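Local coordinates for twin-arginine translocation pathway signal protein (Burkholderia phytofirmans, PDB 2RJO) that probably serves as a periplasmic sugar-binding protein of the type found with transporters, holding beta-D-galactopyranose in the cleft between its two lobes, at residues 11-14 with 19-22; 123-128 with 200-205; 279-284 with 312-317. All coordinates share one frame; numbering follows the deposited sequence.

Overall arrangement
Contacts 1 and 2 are buried, and both touch the galactose, each from its own lobe. Contact 1 joins strand 7-12 to helix 18-34 and brings an arginine and two tyrosines to the sugar. Contact 2 sets helix 118-132 against strand 198-203 of the four-stranded parallel sheet. One tryptophan carries that packing, and the asparagine that follows the strand reaches the sugar. The centres of contacts 1 and 2 lie about 22 Å apart. Contact 3 is at the surface, where an arginine chain lies over a tyrosine face in a CH-pi contact. It reaches the same mixed sheet as contact 1, through strands 283-291 and 317-320, but its nearest atom stays about 11 Å from that contact.

Contact 1 (11-14 with 19-22); sequences SFRS and YYTA. With GAL (beta-D-galactopyranose), chain B; SO4 (sulfate ion), chain D.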
# COMPACT_ATOMS: atom_id res chain seq x y z
N SER A 11 -2.39 9.24 -9.04
CA SER A 11 -3.30 8.20 -9.51
C SER A 11 -3.35 6.99 -8.59
O SER A 11 -2.31 6.44 -8.20
CB SER A 11 -2.89 7.73 -10.91
OG SER A 11 -3.68 6.63 -11.32
N PHE A 12 -4.56 6.57 -8.25
CA PHE A 12 -4.76 5.42 -7.38
C PHE A 12 -6.11 4.74 -7.61
O PHE A 12 -6.99 5.27 -8.30
CB PHE A 12 -4.59 5.84 -5.92
CG PHE A 12 -5.38 7.04 -5.55
CD1 PHE A 12 -6.67 6.92 -5.04
CD2 PHE A 12 -4.84 8.32 -5.72
CE1 PHE A 12 -7.42 8.05 -4.71
CE2 PHE A 12 -5.59 9.46 -5.39
CZ PHE A 12 -6.88 9.32 -4.88
N ARG A 13 -6.28 3.56 -7.03
CA ARG A 13 -7.50 2.79 -7.23
C ARG A 13 -8.81 3.38 -6.71
O ARG A 13 -9.73 3.59 -7.51
CB ARG A 13 -7.30 1.37 -6.68
CG ARG A 13 -8.07 0.31 -7.45
CD ARG A 13 -7.70 -1.10 -7.05
NE ARG A 13 -6.34 -1.49 -7.43
CZ ARG A 13 -5.28 -1.44 -6.62
NH1 ARG A 13 -5.42 -1.02 -5.36
NH2 ARG A 13 -4.09 -1.84 -7.05
N SER A 14 -8.93 3.65 -5.41
CA SER A 14 -10.20 4.17 -4.90
C SER A 14 -10.19 5.02 -3.64
O SER A 14 -9.32 4.87 -2.78
CB SER A 14 -11.16 3.01 -4.68
OG SER A 14 -11.26 2.23 -5.85
N TYR A 19 -6.87 3.82 3.15
CA TYR A 19 -5.46 3.84 2.81
C TYR A 19 -5.23 4.96 1.78
O TYR A 19 -4.35 5.79 1.93
CB TYR A 19 -5.02 2.50 2.21
CG TYR A 19 -3.66 2.56 1.57
CD1 TYR A 19 -2.50 2.44 2.33
CD2 TYR A 19 -3.53 2.79 0.20
CE1 TYR A 19 -1.23 2.55 1.74
CE2 TYR A 19 -2.27 2.91 -0.40
CZ TYR A 19 -1.13 2.79 0.37
OH TYR A 19 0.10 2.92 -0.23
N TYR A 20 -6.06 4.96 0.73
CA TYR A 20 -5.97 5.94 -0.34
C TYR A 20 -6.51 7.30 0.04
O TYR A 20 -6.16 8.31 -0.58
CB TYR A 20 -6.69 5.41 -1.59
CG TYR A 20 -5.92 4.32 -2.29
CD1 TYR A 20 -6.50 3.08 -2.54
CD2 TYR A 20 -4.61 4.53 -2.71
CE1 TYR A 20 -5.79 2.06 -3.19
CE2 TYR A 20 -3.89 3.52 -3.36
CZ TYR A 20 -4.48 2.29 -3.60
OH TYR A 20 -3.78 1.30 -4.24
N THR A 21 -7.38 7.35 1.05
CA THR A 21 -7.91 8.63 1.49
C THR A 21 -6.73 9.45 2.00
O THR A 21 -6.61 10.64 1.72
CB THR A 21 -8.94 8.47 2.61
OG1 THR A 21 -10.06 7.72 2.13
CG2 THR A 21 -9.42 9.84 3.08
N ALA A 22 -5.85 8.79 2.75
CA ALA A 22 -4.67 9.42 3.31
C ALA A 22 -3.61 9.65 2.22
O ALA A 22 -2.95 10.69 2.19
CB ALA A 22 -4.10 8.56 4.40
C1 GAL B . -4.27 -1.07 -1.57
C2 GAL B . -3.72 -1.70 -0.26
C3 GAL B . -2.22 -1.36 -0.14
C4 GAL B . -1.49 -1.93 -1.37
C5 GAL B . -2.12 -1.28 -2.62
C6 GAL B . -1.43 -1.83 -3.86
O1 GAL B . -5.66 -1.40 -1.70
O2 GAL B . -4.42 -1.15 0.85
O3 GAL B . -1.68 -1.94 1.04
O4 GAL B . -1.69 -3.35 -1.41
O5 GAL B . -3.55 -1.61 -2.72
O6 GAL B . -2.02 -1.21 -4.99
S SO4 D . -8.71 -0.48 -3.12
O1 SO4 D . -9.28 0.58 -3.98
O2 SO4 D . -7.75 -1.31 -3.89
O3 SO4 D . -9.80 -1.31 -2.56
O4 SO4 D . -7.97 0.17 -2.02
O HOH W 1 -3.95 1.75 -7.08
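Phe12 and Tyr20 make the apolar part of this contact. Their rings are nearly parallel, with planes at 18°, but offset past each other, with little overlap and centroids 5.5 Å apart. The closest touch is Phe12 CB to Tyr20 CD2, at 3.5 Å. Phe12 CG sits between the backbone N and the carbonyl carbon (chi1 50°), which brings CD1 alongside Tyr20 CB and CG. Tyr19 covers one face of the Tyr20 ring, and Arg13 N lies above the other, toward the rim.

Strand 7-12 and helix 18-34 belong to a beta-alpha-beta unit completed by strand 38-42. The loop after the strand and the start of the helix line the galactose pocket, where Tyr19 lays a ring face against the sugar at C3.

The polar contacts centre on Arg13 and the Tyr20 hydroxyl. Arg13 NH2 donates to GAL O6 at 3.0 Å, a fairly straight bond (162°). Arg13 NH1 donates to sulfate O2 at 2.8 Å, probably a crystallisation ion. Arg13 NE is held by Asn72. Tyr20 OH is hydrogen-bonded to Asp70 OD2, and it accepts from water 1 at 2.9 Å. That water also accepts weakly from Arg13 N, joining the two segments.

Contact 2 (123-128 with 200-205); sequences EETATQ and GVWAAN. With GAL (beta-D-galactopyranose), chain B.
Trp202 carries this contact from the strand side, meeting Thr125 and Ala126 on helix 118-132. The apolar touch is slight: Ala126 CB lies 3.8 Å from Trp202 CD1. Trp202 CG is anti to the backbone N (chi1 -178°), and the side chain extends from the strand so that the pyrrole end of the indole meets the helix. Leu158 of helix 149-163 touches both Ala126 and Trp202.

The direct polar link is weak. Trp202 NE1 donates to Thr125 OG1 at 3.1 Å, with a bent angle of 125°. The same N-H has a second weak acceptor in Gly122 O, one helical turn before Ala126, so it is shared between two oxygens.

Strand 198-203 lies inside the parallel sheet of the second lobe, between strands 137-143 and 227-228, and helix 118-132 packs on that sheet. This is an alpha/beta lobe of the periplasmic binding protein fold.

Water 2 adds a further bridge. It accepts from Thr125 OG1 at 2.9 Å and donates to Ala203 O at 2.8 Å. It also lies above one face of the indole, toward the rim.

Past the end of the strand, Asn205 has two polar roles. Its ND2 donates to GAL O2 at 3.1 Å (160°). Its OD1 accepts from Met208 N, an N-cap on helix 206-218.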
# COMPACT_ATOMS: atom_id res chain seq x y z
N GLU A 123 5.00 -11.80 7.09
CA GLU A 123 5.42 -12.83 8.02
C GLU A 123 5.35 -12.27 9.43
O GLU A 123 5.12 -13.00 10.38
CB GLU A 123 6.85 -13.28 7.70
CG GLU A 123 7.52 -14.08 8.82
CD GLU A 123 8.67 -14.94 8.33
OE1 GLU A 123 9.50 -14.44 7.53
OE2 GLU A 123 8.74 -16.11 8.75
N GLU A 124 5.52 -10.96 9.55
CA GLU A 124 5.47 -10.31 10.86
C GLU A 124 4.07 -10.33 11.46
O GLU A 124 3.91 -10.72 12.62
CB GLU A 124 5.95 -8.86 10.76
CG GLU A 124 7.26 -8.60 11.48
CD GLU A 124 7.30 -7.24 12.15
OE1 GLU A 124 7.12 -6.21 11.47
OE2 GLU A 124 7.54 -7.19 13.38
N THR A 125 3.08 -9.91 10.68
CA THR A 125 1.70 -9.88 11.17
C THR A 125 1.18 -11.30 11.38
O THR A 125 0.40 -11.56 12.31
CB THR A 125 0.76 -9.13 10.18
OG1 THR A 125 0.62 -9.89 8.97
CG2 THR A 125 1.32 -7.76 9.86
N ALA A 126 1.61 -12.22 10.53
CA ALA A 126 1.20 -13.61 10.62
C ALA A 126 1.80 -14.25 11.87
O ALA A 126 1.16 -15.07 12.53
CB ALA A 126 1.66 -14.38 9.39
N THR A 127 3.05 -13.89 12.18
CA THR A 127 3.70 -14.45 13.36
C THR A 127 3.01 -13.97 14.62
O THR A 127 2.81 -14.74 15.56
CB THR A 127 5.19 -14.06 13.41
OG1 THR A 127 5.89 -14.75 12.37
CG2 THR A 127 5.80 -14.42 14.75
N GLN A 128 2.64 -12.69 14.65
CA GLN A 128 1.95 -12.13 15.80
C GLN A 128 0.59 -12.79 15.97
O GLN A 128 0.17 -13.06 17.09
CB GLN A 128 1.76 -10.62 15.63
CG GLN A 128 0.94 -9.98 16.74
CD GLN A 128 1.62 -10.07 18.10
OE1 GLN A 128 2.61 -9.37 18.36
NE2 GLN A 128 1.10 -10.94 18.97
N GLY A 200 -8.48 -17.85 14.05
CA GLY A 200 -7.82 -16.61 13.68
C GLY A 200 -8.06 -16.21 12.24
O GLY A 200 -8.54 -17.01 11.43
N VAL A 201 -7.71 -14.96 11.92
CA VAL A 201 -7.90 -14.42 10.58
C VAL A 201 -6.75 -13.50 10.20
O VAL A 201 -6.41 -12.59 10.94
CB VAL A 201 -9.19 -13.60 10.49
CG1 VAL A 201 -9.44 -13.17 9.04
CG2 VAL A 201 -10.38 -14.39 11.04
N TRP A 202 -6.16 -13.75 9.03
CA TRP A 202 -5.06 -12.95 8.49
C TRP A 202 -5.59 -12.23 7.25
O TRP A 202 -6.20 -12.86 6.38
CB TRP A 202 -3.90 -13.86 8.06
CG TRP A 202 -2.66 -13.14 7.52
CD1 TRP A 202 -1.56 -12.75 8.23
CD2 TRP A 202 -2.37 -12.81 6.14
NE1 TRP A 202 -0.61 -12.21 7.39
CE2 TRP A 202 -1.08 -12.24 6.11
CE3 TRP A 202 -3.08 -12.96 4.94
CZ2 TRP A 202 -0.48 -11.81 4.91
CZ3 TRP A 202 -2.48 -12.53 3.75
CH2 TRP A 202 -1.20 -11.96 3.75
N ALA A 203 -5.37 -10.92 7.17
CA ALA A 203 -5.82 -10.12 6.03
C ALA A 203 -4.63 -9.38 5.40
O ALA A 203 -3.79 -8.82 6.11
CB ALA A 203 -6.88 -9.12 6.46
N ALA A 204 -4.57 -9.38 4.07
CA ALA A 204 -3.47 -8.73 3.35
C ALA A 204 -3.44 -7.20 3.49
O ALA A 204 -2.44 -6.58 3.12
CB ALA A 204 -3.50 -9.14 1.87
N ASN A 205 -4.52 -6.60 3.98
CA ASN A 205 -4.56 -5.14 4.22
C ASN A 205 -5.65 -4.83 5.24
O ASN A 205 -6.44 -5.71 5.58
CB ASN A 205 -4.76 -4.37 2.90
CG ASN A 205 -6.21 -4.30 2.45
OD1 ASN A 205 -6.97 -5.24 2.61
ND2 ASN A 205 -6.58 -3.17 1.85
C1 GAL B . -4.27 -1.07 -1.57
C2 GAL B . -3.72 -1.70 -0.26
C3 GAL B . -2.22 -1.36 -0.14
C4 GAL B . -1.49 -1.93 -1.37
C5 GAL B . -2.12 -1.28 -2.62
C6 GAL B . -1.43 -1.83 -3.86
O1 GAL B . -5.66 -1.40 -1.70
O2 GAL B . -4.42 -1.15 0.85
O3 GAL B . -1.68 -1.94 1.04
O4 GAL B . -1.69 -3.35 -1.41
O5 GAL B . -3.55 -1.61 -2.72
O6 GAL B . -2.02 -1.21 -4.99
O HOH W 2 -2.10 -9.19 8.34

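Contact 3 (279-284 with 312-317); sequences KDRRES and NLYARV. With SO4 (sulfate ion), chain F.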
# COMPACT_ATOMS: atom_id res chain seq x y z
N LYS A 279 21.26 2.75 -6.40
CA LYS A 279 20.08 1.99 -6.81
C LYS A 279 18.99 2.02 -5.74
O LYS A 279 17.81 2.12 -6.06
CB LYS A 279 20.48 0.54 -7.13
CG LYS A 279 21.74 0.39 -7.99
CD LYS A 279 21.47 0.59 -9.47
CE LYS A 279 20.76 -0.62 -10.06
NZ LYS A 279 21.57 -1.88 -10.00
N ASP A 280 19.38 1.92 -4.47
CA ASP A 280 18.40 1.92 -3.38
C ASP A 280 17.66 3.24 -3.20
O ASP A 280 16.79 3.36 -2.33
CB ASP A 280 19.04 1.50 -2.05
CG ASP A 280 20.29 2.28 -1.73
OD1 ASP A 280 20.41 2.77 -0.59
OD2 ASP A 280 21.17 2.38 -2.61
N ARG A 281 18.00 4.23 -4.02
CA ARG A 281 17.33 5.53 -3.98
C ARG A 281 16.46 5.67 -5.22
O ARG A 281 15.70 6.62 -5.36
CB ARG A 281 18.34 6.66 -3.88
CG ARG A 281 19.03 6.67 -2.52
CD ARG A 281 19.85 7.90 -2.29
NE ARG A 281 20.21 8.00 -0.89
CZ ARG A 281 20.83 9.05 -0.36
NH1 ARG A 281 21.17 10.08 -1.12
NH2 ARG A 281 21.08 9.08 0.94
N ARG A 282 16.59 4.69 -6.11
CA ARG A 282 15.84 4.62 -7.36
C ARG A 282 14.69 3.61 -7.19
O ARG A 282 13.57 3.86 -7.62
CB ARG A 282 16.76 4.19 -8.50
CG ARG A 282 17.40 5.36 -9.23
CD ARG A 282 16.35 6.04 -10.11
NE ARG A 282 16.95 6.96 -11.04
CZ ARG A 282 16.49 7.22 -12.26
NH1 ARG A 282 15.40 6.61 -12.72
NH2 ARG A 282 17.11 8.11 -13.02
N GLU A 283 15.00 2.48 -6.57
CA GLU A 283 14.03 1.43 -6.26
C GLU A 283 14.27 1.15 -4.79
O GLU A 283 15.24 0.48 -4.43
CB GLU A 283 14.30 0.16 -7.08
CG GLU A 283 13.90 0.26 -8.53
CD GLU A 283 13.88 -1.09 -9.22
OE1 GLU A 283 14.30 -2.08 -8.59
OE2 GLU A 283 13.46 -1.15 -10.40
N SER A 284 13.39 1.67 -3.94
CA SER A 284 13.55 1.53 -2.50
C SER A 284 12.50 0.75 -1.73
O SER A 284 11.31 0.77 -2.07
CB SER A 284 13.64 2.93 -1.88
OG SER A 284 14.33 3.85 -2.73
N ASN A 312 13.10 16.08 2.88
CA ASN A 312 14.02 14.99 3.17
C ASN A 312 13.67 13.71 2.41
O ASN A 312 13.21 12.73 3.01
CB ASN A 312 13.99 14.72 4.67
CG ASN A 312 15.25 14.09 5.17
OD1 ASN A 312 15.75 13.13 4.59
ND2 ASN A 312 15.79 14.63 6.26
N LEU A 313 13.93 13.70 1.11
CA LEU A 313 13.61 12.58 0.22
C LEU A 313 13.96 11.13 0.58
O LEU A 313 13.13 10.25 0.38
CB LEU A 313 14.16 12.88 -1.18
CG LEU A 313 13.74 14.22 -1.80
CD1 LEU A 313 14.24 14.32 -3.23
CD2 LEU A 313 12.23 14.33 -1.75
N TYR A 314 15.16 10.87 1.08
CA TYR A 314 15.55 9.49 1.38
C TYR A 314 15.64 9.17 2.86
O TYR A 314 16.41 8.30 3.27
CB TYR A 314 16.89 9.18 0.71
CG TYR A 314 17.00 9.76 -0.67
CD1 TYR A 314 16.20 9.28 -1.71
CD2 TYR A 314 17.83 10.85 -0.92
CE1 TYR A 314 16.20 9.89 -2.96
CE2 TYR A 314 17.84 11.47 -2.18
CZ TYR A 314 17.02 10.98 -3.19
OH TYR A 314 16.98 11.61 -4.41
N ALA A 315 14.84 9.86 3.66
CA ALA A 315 14.85 9.66 5.10
C ALA A 315 14.35 8.28 5.54
O ALA A 315 14.70 7.80 6.62
CB ALA A 315 14.02 10.75 5.77
N ARG A 316 13.54 7.64 4.70
CA ARG A 316 12.97 6.33 5.04
C ARG A 316 13.39 5.16 4.16
O ARG A 316 12.66 4.18 4.03
CB ARG A 316 11.45 6.42 5.02
CG ARG A 316 10.91 7.57 5.84
CD ARG A 316 9.41 7.50 6.02
NE ARG A 316 8.90 8.71 6.64
CZ ARG A 316 7.67 8.83 7.14
NH1 ARG A 316 6.84 7.80 7.10
NH2 ARG A 316 7.28 9.98 7.70
N VAL A 317 14.56 5.27 3.54
CA VAL A 317 15.04 4.20 2.69
C VAL A 317 15.63 3.10 3.56
O VAL A 317 16.64 3.32 4.23
CB VAL A 317 16.12 4.73 1.72
CG1 VAL A 317 16.54 3.63 0.76
CG2 VAL A 317 15.58 5.92 0.96
S SO4 F . 4.47 11.27 9.68
O1 SO4 F . 4.20 11.75 8.29
O2 SO4 F . 5.09 12.35 10.48
O3 SO4 F . 5.36 10.08 9.64
O4 SO4 F . 3.18 10.87 10.31
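Asp280 O takes a short hydrogen bond from Ser284 OG, at 2.5 Å, and has Val317 CG1 as a close neighbour, at 3.1 Å. The hydroxyl approaches well out of the carbonyl plane. In the same turn, Lys279 O accepts from both Arg282 N and Glu283 N. Val317 CG1 is anti to the backbone N (chi1 -176°), which puts it against Asp280 O and also 4.0 Å from Ser284 CB.

Arg281 lies on Tyr314. The arginine chain is extended from CG to NE and runs across one ring face. Its CD lies 3.8 Å from the ring centroid, 12° off the normal, a CH-pi contact. The guanidinium is turned nearly parallel to the ring (16°) and overlaps it at one side, with Arg281 NH1 3.4 Å from Tyr314 CD2. Leu313 CB covers the opposite face, and Leu313 packs on helix 253-268.

Arg316 is held by a salt bridge to Asp252 and a cation-pi contact with Trp255, and donates to a sulfate, probably from the crystallisation liquor.

Two type I beta turns (312-315, 314-317) lead into strand 317-320, antiparallel to strand 283-291 in the mixed sheet of the periplasmic binding protein lobe that also holds contact 1.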